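Local atomic coordinates of endosialidase (PDB entry 4HIZ), a protein that cleaves sialic acid polymers as a phage endosialidase, hydrolysing alpha-2,8 and alpha-2,9 linkages, probably to breach the polysialic acid capsule of the host. Residues 81-89 / 100-108; 461-472 / 488-499. All blocks are in the same frame, centred on the assembly; numbering follows the deposited sequence.

Contact 1: 81-89 / 100-108; sequences FYNAWTQDK and PFMAGERHG. With CA (calcium ion), chain B.
One face of the His107 ring is met over its centre by Trp85 CZ2, 3.5 Å above the plane, a T-shaped contact with ring planes 79° apart. At the edge of the same imidazole, Tyr82 OH and His107 NE2 share a 2.8 Å hydrogen bond. Tyr82 gets there because chi1 of -163° swings its ring away from the backbone N, out over the sheet face it shares with Ala84 and Met102. Trp85 carries Ala84 CB on one face, has Arg106 O beside CH2 at its edge, and takes Met102 CE against its CB at 3.7 Å. On the other sheet face, Asn83 OD1 lies at the edge of the Phe101 ring, 3.5 Å from CE2, while its ND2 bonds Asp516.

Strand 82-84 runs antiparallel to strand 96-104, with Tyr82-Gly104 and Ala84-Met102 as hydrogen-bonded pairs. Beyond them Lys89, bent at its far end, slides past Pro100 and brings NZ within 2.7 Å of Trp85 O; Gln87 O and Cys148 O also accept from it. Carbonyl oxygens thus take this ammonium, while those of Thr79, Phe81 (2.5 Å from O), His513 and Ala515 take the calcium with the Asp516 carboxylate; Tyr82 and Trp85 hold the imidazole at edge and face.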
# COMPACT_ATOMS: atom_id res chain seq x y z
N PHE A 81 10.58 -8.69 5.15
CA PHE A 81 11.45 -9.87 5.09
C PHE A 81 12.89 -9.45 4.90
O PHE A 81 13.20 -8.30 4.53
CB PHE A 81 11.03 -10.79 3.92
CG PHE A 81 9.77 -11.57 4.20
CD1 PHE A 81 9.81 -12.79 4.87
CD2 PHE A 81 8.54 -11.08 3.81
CE1 PHE A 81 8.62 -13.53 5.13
CE2 PHE A 81 7.35 -11.79 4.06
CZ PHE A 81 7.39 -13.02 4.72
N TYR A 82 13.79 -10.40 5.17
CA TYR A 82 15.20 -10.20 4.87
C TYR A 82 15.33 -10.53 3.37
O TYR A 82 15.37 -11.71 2.98
CB TYR A 82 16.07 -11.14 5.76
CG TYR A 82 17.52 -10.71 5.80
CD1 TYR A 82 18.38 -10.93 4.71
CD2 TYR A 82 18.06 -10.10 6.95
CE1 TYR A 82 19.72 -10.52 4.76
CE2 TYR A 82 19.38 -9.68 7.00
CZ TYR A 82 20.21 -9.89 5.91
OH TYR A 82 21.52 -9.47 5.99
N ASN A 83 15.32 -9.50 2.54
CA ASN A 83 15.29 -9.66 1.07
C ASN A 83 16.70 -9.40 0.58
O ASN A 83 17.18 -8.26 0.63
CB ASN A 83 14.35 -8.62 0.45
CG ASN A 83 12.93 -8.80 0.94
OD1 ASN A 83 12.42 -9.93 0.95
ND2 ASN A 83 12.28 -7.70 1.36
N ALA A 84 17.34 -10.45 0.05
CA ALA A 84 18.75 -10.30 -0.28
C ALA A 84 19.17 -11.33 -1.33
O ALA A 84 18.39 -12.19 -1.72
CB ALA A 84 19.60 -10.45 1.04
N TRP A 85 20.41 -11.18 -1.76
CA TRP A 85 21.06 -12.16 -2.69
C TRP A 85 20.37 -12.27 -4.06
O TRP A 85 19.85 -13.36 -4.41
CB TRP A 85 21.16 -13.57 -2.04
CG TRP A 85 21.76 -13.52 -0.64
CD1 TRP A 85 23.08 -13.34 -0.30
CD2 TRP A 85 21.03 -13.65 0.58
NE1 TRP A 85 23.20 -13.32 1.08
CE2 TRP A 85 21.96 -13.53 1.64
CE3 TRP A 85 19.68 -13.90 0.88
CZ2 TRP A 85 21.57 -13.57 3.00
CZ3 TRP A 85 19.30 -13.95 2.24
CH2 TRP A 85 20.26 -13.83 3.28
N THR A 86 20.40 -11.20 -4.86
CA THR A 86 20.14 -11.42 -6.29
C THR A 86 21.27 -12.25 -6.91
O THR A 86 21.04 -12.86 -7.95
CB THR A 86 20.04 -10.12 -7.08
OG1 THR A 86 21.30 -9.45 -6.99
CG2 THR A 86 18.89 -9.20 -6.50
N GLN A 87 22.45 -12.31 -6.28
CA GLN A 87 23.60 -13.04 -6.88
C GLN A 87 23.20 -14.47 -7.25
O GLN A 87 22.51 -15.14 -6.47
CB GLN A 87 24.82 -13.09 -5.92
CG GLN A 87 24.51 -13.79 -4.63
CD GLN A 87 25.72 -13.89 -3.67
OE1 GLN A 87 25.55 -13.93 -2.46
NE2 GLN A 87 26.94 -13.96 -4.23
N ASP A 88 23.55 -14.93 -8.46
CA ASP A 88 23.76 -14.10 -9.65
C ASP A 88 22.71 -14.60 -10.64
O ASP A 88 22.99 -15.51 -11.44
CB ASP A 88 25.18 -14.26 -10.22
CG ASP A 88 25.41 -13.42 -11.47
OD1 ASP A 88 24.62 -12.46 -11.70
OD2 ASP A 88 26.38 -13.70 -12.22
N LYS A 89 21.50 -14.04 -10.56
CA LYS A 89 20.30 -14.63 -11.15
C LYS A 89 19.53 -13.70 -12.05
O LYS A 89 18.53 -14.13 -12.65
CB LYS A 89 19.31 -15.04 -10.01
CG LYS A 89 19.88 -16.15 -9.09
CD LYS A 89 18.84 -16.59 -8.06
CE LYS A 89 18.67 -15.49 -6.93
NZ LYS A 89 19.88 -15.52 -5.95
N PRO A 100 15.51 -12.03 -9.52
CA PRO A 100 15.26 -13.08 -8.55
C PRO A 100 16.19 -12.89 -7.35
O PRO A 100 17.26 -12.29 -7.48
CB PRO A 100 15.67 -14.37 -9.31
CG PRO A 100 15.71 -13.94 -10.79
CD PRO A 100 16.25 -12.52 -10.70
N PHE A 101 15.73 -13.35 -6.19
CA PHE A 101 16.45 -13.13 -4.92
C PHE A 101 15.87 -14.12 -3.92
O PHE A 101 15.10 -15.02 -4.30
CB PHE A 101 16.26 -11.66 -4.45
CG PHE A 101 14.85 -11.31 -4.05
CD1 PHE A 101 13.86 -11.01 -5.04
CD2 PHE A 101 14.50 -11.23 -2.70
CE1 PHE A 101 12.55 -10.66 -4.66
CE2 PHE A 101 13.19 -10.88 -2.30
CZ PHE A 101 12.21 -10.59 -3.29
N MET A 102 16.28 -14.05 -2.65
CA MET A 102 15.67 -14.91 -1.64
C MET A 102 15.07 -14.01 -0.54
O MET A 102 15.70 -13.02 -0.13
CB MET A 102 16.72 -15.89 -1.07
CG MET A 102 17.06 -16.98 -2.18
SD MET A 102 18.38 -18.05 -1.53
CE MET A 102 19.83 -17.05 -1.76
N ALA A 103 13.84 -14.33 -0.16
CA ALA A 103 13.09 -13.60 0.87
C ALA A 103 13.03 -14.50 2.08
O ALA A 103 12.35 -15.53 2.07
CB ALA A 103 11.65 -13.31 0.35
N GLY A 104 13.72 -14.12 3.14
CA GLY A 104 13.76 -14.97 4.34
C GLY A 104 13.85 -14.11 5.59
O GLY A 104 13.18 -13.06 5.69
N GLU A 105 14.68 -14.53 6.54
CA GLU A 105 14.76 -13.80 7.80
C GLU A 105 16.21 -13.62 8.29
O GLU A 105 16.46 -12.86 9.21
CB GLU A 105 13.96 -14.52 8.89
CG GLU A 105 14.66 -15.86 9.32
CD GLU A 105 13.83 -16.69 10.29
OE1 GLU A 105 12.58 -16.68 10.17
OE2 GLU A 105 14.45 -17.37 11.18
N ARG A 106 17.16 -14.34 7.68
CA ARG A 106 18.55 -14.33 8.15
C ARG A 106 19.45 -14.94 7.09
O ARG A 106 19.00 -15.40 6.05
CB ARG A 106 18.66 -15.17 9.43
CG ARG A 106 18.48 -16.68 9.17
CD ARG A 106 18.68 -17.48 10.45
NE ARG A 106 17.46 -17.44 11.27
CZ ARG A 106 17.44 -17.56 12.59
NH1 ARG A 106 18.57 -17.67 13.26
NH2 ARG A 106 16.29 -17.53 13.25
N HIS A 107 20.75 -14.96 7.36
CA HIS A 107 21.71 -15.64 6.50
C HIS A 107 21.59 -17.12 6.75
O HIS A 107 22.41 -17.71 7.44
CB HIS A 107 23.14 -15.11 6.77
CG HIS A 107 23.35 -13.74 6.21
ND1 HIS A 107 24.43 -13.42 5.41
CD2 HIS A 107 22.61 -12.61 6.31
CE1 HIS A 107 24.33 -12.15 5.04
NE2 HIS A 107 23.24 -11.64 5.58
N GLY A 108 20.55 -17.71 6.19
CA GLY A 108 20.24 -19.11 6.37
C GLY A 108 18.94 -19.34 5.64
O GLY A 108 18.33 -18.38 5.11
CA CA B . 13.52 -5.80 4.23

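Contact 2: 461-472 / 488-499; sequences QIYQGHIVNSAC and FGGEDFLSPWSI
Glu491 spreads its carboxylate between two backbone amides of the facing loop: Gln464 N bonds OE1 and Ala471 N bonds OE2, both at 2.8 Å and both on the anti side, somewhat out of the carboxylate plane. Water 2 sits at OE1 and water 4 at OE2; water 4 also contacts Asn469 O, and water 2 does so only weakly. The buried acid is thus held by protein and solvent together, which would probably help it stay ionised. Its chain runs extended beyond CG, and its own N bonds Ile462 O in the carbonyl plane.

Next along, Ile462 lays CG2 over one face of Phe493, 3.6 Å from the ring centroid and 15° off the normal, a CH-pi contact; CD1 touches the same ring near CE2. Gln464 bends at chi2 (-78°), which turns its amide across to Phe493 O and Ser495: NE2 donates to Phe493 O from above that carbonyl's plane, and OE1 accepts from His466 N. The same NE2 lies over the centre of the His466 ring. At the edge of this imidazole ND1 and Ser495 OG share a hydrogen bond of 2.8 Å, while Ser495 OG also accepts from Trp497 N in an ST turn. The His466 edge faces the Trp497 ring, offset, with planes 62° apart. At the other end Gln461 OE1 meets the edge of Phe488 and bonds Thr436, and Ala471 O lies 3.4 Å from Gly489 CA.

Tyr185 and Trp267 of a second subunit meet His466 and Trp497, respectively. This is a loop-on-loop junction of the beta-propeller domain, leading from the end of strand 483-490 to Ser498 and Ile499 of a sialic acid pocket at the subunit interface.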
# COMPACT_ATOMS: atom_id res chain seq x y z
N GLN A 461 25.66 2.74 0.12
CA GLN A 461 24.55 2.05 0.76
C GLN A 461 24.65 2.24 2.28
O GLN A 461 25.54 2.95 2.77
CB GLN A 461 24.64 0.55 0.41
CG GLN A 461 23.99 0.27 -0.95
CD GLN A 461 24.49 1.17 -2.06
OE1 GLN A 461 25.65 1.03 -2.52
NE2 GLN A 461 23.63 2.11 -2.51
N ILE A 462 23.77 1.56 3.01
CA ILE A 462 23.82 1.54 4.47
C ILE A 462 23.95 0.10 4.97
O ILE A 462 23.25 -0.80 4.49
CB ILE A 462 22.52 2.18 5.06
CG1 ILE A 462 22.52 3.70 4.80
CG2 ILE A 462 22.38 1.88 6.59
CD1 ILE A 462 21.10 4.34 5.04
N TYR A 463 24.82 -0.09 5.96
CA TYR A 463 24.91 -1.31 6.74
C TYR A 463 24.34 -0.96 8.12
O TYR A 463 24.83 -0.03 8.78
CB TYR A 463 26.40 -1.74 6.83
CG TYR A 463 26.72 -2.70 7.96
CD1 TYR A 463 26.25 -4.02 7.95
CD2 TYR A 463 27.46 -2.27 9.05
CE1 TYR A 463 26.53 -4.91 9.00
CE2 TYR A 463 27.77 -3.15 10.10
CZ TYR A 463 27.30 -4.45 10.08
OH TYR A 463 27.56 -5.29 11.13
N GLN A 464 23.30 -1.68 8.54
CA GLN A 464 22.52 -1.25 9.74
C GLN A 464 23.38 -1.37 11.04
O GLN A 464 23.39 -0.47 11.87
CB GLN A 464 21.25 -2.08 9.88
CG GLN A 464 20.22 -1.53 10.92
CD GLN A 464 20.58 -1.84 12.35
OE1 GLN A 464 21.04 -2.95 12.65
NE2 GLN A 464 20.32 -0.89 13.25
N GLY A 465 24.11 -2.49 11.22
CA GLY A 465 25.07 -2.55 12.32
C GLY A 465 24.73 -3.36 13.57
O GLY A 465 25.64 -3.65 14.35
N HIS A 466 23.47 -3.75 13.80
CA HIS A 466 23.16 -4.45 15.07
C HIS A 466 23.27 -5.96 14.97
O HIS A 466 23.04 -6.66 15.96
CB HIS A 466 21.78 -4.10 15.62
CG HIS A 466 21.61 -2.68 16.04
ND1 HIS A 466 20.44 -2.22 16.61
CD2 HIS A 466 22.46 -1.61 16.03
CE1 HIS A 466 20.57 -0.94 16.92
NE2 HIS A 466 21.78 -0.54 16.56
N ILE A 467 23.63 -6.46 13.79
CA ILE A 467 24.10 -7.86 13.64
C ILE A 467 25.34 -7.84 12.75
O ILE A 467 25.57 -6.88 12.01
CB ILE A 467 23.04 -8.85 13.08
CG1 ILE A 467 22.67 -8.56 11.61
CG2 ILE A 467 21.78 -8.90 13.96
CD1 ILE A 467 21.72 -9.62 11.05
N VAL A 468 26.14 -8.90 12.85
CA VAL A 468 27.42 -8.92 12.16
C VAL A 468 27.20 -9.07 10.66
O VAL A 468 27.99 -8.55 9.87
CB VAL A 468 28.33 -10.06 12.68
CG1 VAL A 468 27.78 -11.44 12.24
CG2 VAL A 468 29.74 -9.85 12.16
N ASN A 469 26.09 -9.71 10.27
CA ASN A 469 25.89 -10.03 8.86
C ASN A 469 25.45 -8.78 8.08
O ASN A 469 24.73 -7.92 8.61
CB ASN A 469 24.78 -11.06 8.67
CG ASN A 469 24.92 -12.23 9.56
OD1 ASN A 469 24.23 -12.32 10.60
ND2 ASN A 469 25.82 -13.12 9.21
N SER A 470 25.88 -8.70 6.83
CA SER A 470 25.49 -7.61 5.94
C SER A 470 24.88 -8.13 4.66
O SER A 470 25.40 -9.08 4.04
CB SER A 470 26.72 -6.76 5.60
OG SER A 470 26.37 -5.73 4.69
N ALA A 471 23.79 -7.49 4.23
CA ALA A 471 23.17 -7.83 2.94
C ALA A 471 23.69 -6.95 1.80
O ALA A 471 23.25 -7.09 0.65
CB ALA A 471 21.67 -7.69 3.05
N CYS A 472 24.63 -6.05 2.09
CA CYS A 472 25.05 -5.07 1.08
C CYS A 472 25.81 -5.76 -0.03
O CYS A 472 26.68 -6.56 0.24
CB CYS A 472 25.90 -3.95 1.71
SG CYS A 472 24.94 -2.93 2.86
N PHE A 488 21.19 -5.21 -6.55
CA PHE A 488 22.02 -5.64 -5.42
C PHE A 488 21.43 -5.19 -4.10
O PHE A 488 20.42 -4.48 -4.08
CB PHE A 488 23.45 -5.09 -5.57
CG PHE A 488 23.54 -3.58 -5.43
CD1 PHE A 488 23.05 -2.75 -6.43
CD2 PHE A 488 24.12 -3.00 -4.30
CE1 PHE A 488 23.12 -1.36 -6.33
CE2 PHE A 488 24.21 -1.62 -4.18
CZ PHE A 488 23.71 -0.79 -5.21
N GLY A 489 22.07 -5.59 -2.99
CA GLY A 489 21.49 -5.31 -1.66
C GLY A 489 22.01 -4.08 -0.96
O GLY A 489 23.14 -3.63 -1.17
N GLY A 490 21.13 -3.50 -0.14
CA GLY A 490 21.53 -2.47 0.83
C GLY A 490 20.61 -2.53 2.03
O GLY A 490 19.52 -3.12 1.94
N GLU A 491 21.02 -1.93 3.16
CA GLU A 491 20.17 -1.92 4.35
C GLU A 491 19.70 -0.50 4.62
O GLU A 491 19.73 0.36 3.72
CB GLU A 491 20.92 -2.51 5.57
CG GLU A 491 21.50 -3.90 5.15
CD GLU A 491 22.19 -4.64 6.30
OE1 GLU A 491 22.40 -4.05 7.40
OE2 GLU A 491 22.48 -5.84 6.08
N ASP A 492 19.22 -0.29 5.85
CA ASP A 492 18.79 1.04 6.33
C ASP A 492 19.11 1.01 7.82
O ASP A 492 19.55 -0.04 8.32
CB ASP A 492 17.29 1.34 6.00
CG ASP A 492 16.29 0.41 6.72
OD1 ASP A 492 16.44 0.13 7.91
OD2 ASP A 492 15.29 -0.04 6.10
N PHE A 493 18.94 2.12 8.53
CA PHE A 493 19.39 2.11 9.94
C PHE A 493 18.39 1.53 10.93
O PHE A 493 18.67 1.46 12.12
CB PHE A 493 19.79 3.54 10.35
CG PHE A 493 21.07 4.03 9.69
CD1 PHE A 493 22.30 3.37 9.93
CD2 PHE A 493 21.06 5.15 8.85
CE1 PHE A 493 23.47 3.81 9.32
CE2 PHE A 493 22.20 5.61 8.24
CZ PHE A 493 23.42 4.94 8.48
N LEU A 494 17.23 1.06 10.47
CA LEU A 494 16.23 0.49 11.39
C LEU A 494 16.60 -0.92 11.80
O LEU A 494 16.70 -1.84 10.96
CB LEU A 494 14.83 0.49 10.75
CG LEU A 494 14.39 1.88 10.29
CD1 LEU A 494 13.05 1.81 9.56
CD2 LEU A 494 14.29 2.83 11.46
N SER A 495 16.85 -1.09 13.09
CA SER A 495 17.34 -2.38 13.62
C SER A 495 16.32 -3.51 13.49
O SER A 495 15.12 -3.30 13.62
CB SER A 495 17.62 -2.18 15.11
OG SER A 495 18.15 -3.42 15.63
N PRO A 496 16.80 -4.75 13.28
CA PRO A 496 15.91 -5.91 13.35
C PRO A 496 15.67 -6.41 14.79
O PRO A 496 14.83 -7.29 15.03
CB PRO A 496 16.72 -6.99 12.59
CG PRO A 496 18.19 -6.62 12.89
CD PRO A 496 18.20 -5.10 12.92
N TRP A 497 16.43 -5.86 15.75
CA TRP A 497 16.27 -6.24 17.18
C TRP A 497 16.50 -7.75 17.42
O TRP A 497 15.84 -8.37 18.25
CB TRP A 497 14.92 -5.74 17.78
CG TRP A 497 14.87 -4.26 17.65
CD1 TRP A 497 14.03 -3.52 16.85
CD2 TRP A 497 15.79 -3.33 18.24
NE1 TRP A 497 14.36 -2.18 16.94
CE2 TRP A 497 15.44 -2.04 17.78
CE3 TRP A 497 16.87 -3.47 19.13
CZ2 TRP A 497 16.15 -0.91 18.13
CZ3 TRP A 497 17.59 -2.33 19.49
CH2 TRP A 497 17.22 -1.07 19.00
N SER A 498 17.40 -8.37 16.65
CA SER A 498 17.76 -9.75 16.95
C SER A 498 18.41 -9.80 18.34
O SER A 498 18.20 -10.76 19.09
CB SER A 498 18.74 -10.28 15.89
OG SER A 498 18.09 -10.27 14.61
N ILE A 499 19.17 -8.76 18.67
CA ILE A 499 19.61 -8.51 20.06
C ILE A 499 18.63 -7.46 20.58
O ILE A 499 18.64 -6.31 20.13
CB ILE A 499 21.04 -7.97 20.12
CG1 ILE A 499 21.99 -8.89 19.34
CG2 ILE A 499 21.51 -7.80 21.58
CD1 ILE A 499 22.08 -10.33 19.90
O HOH W 1 21.47 0.72 1.51
O HOH W 2 23.36 -5.09 9.73
O HOH W 3 20.02 -6.98 16.50
O HOH W 4 22.05 -7.65 7.88

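In the fold
Both contacts are largely buried in the catalytic beta-propeller domain, their centres about 13 Å apart. Contact 1 lies nearer the centre of the chain and is a strand pair, joined by regular backbone bonds and an aromatic cluster. Contact 2, farther out, links an irregular loop to the end of strand 483-490 and the loop that follows it, with backbone groups satisfied by a carboxylate, an amide and waters. The two meet directly: Tyr82 OH packs on Ala471 CB at 3.4 Å, and His107 lies against Asn469 and Ser470. Asp516 serves the calcium beside 81-89, and its backbone bonds Gly490 of 488-499. A second subunit comes within reach of one residue of contact 1, Phe81, but of nine of contact 2.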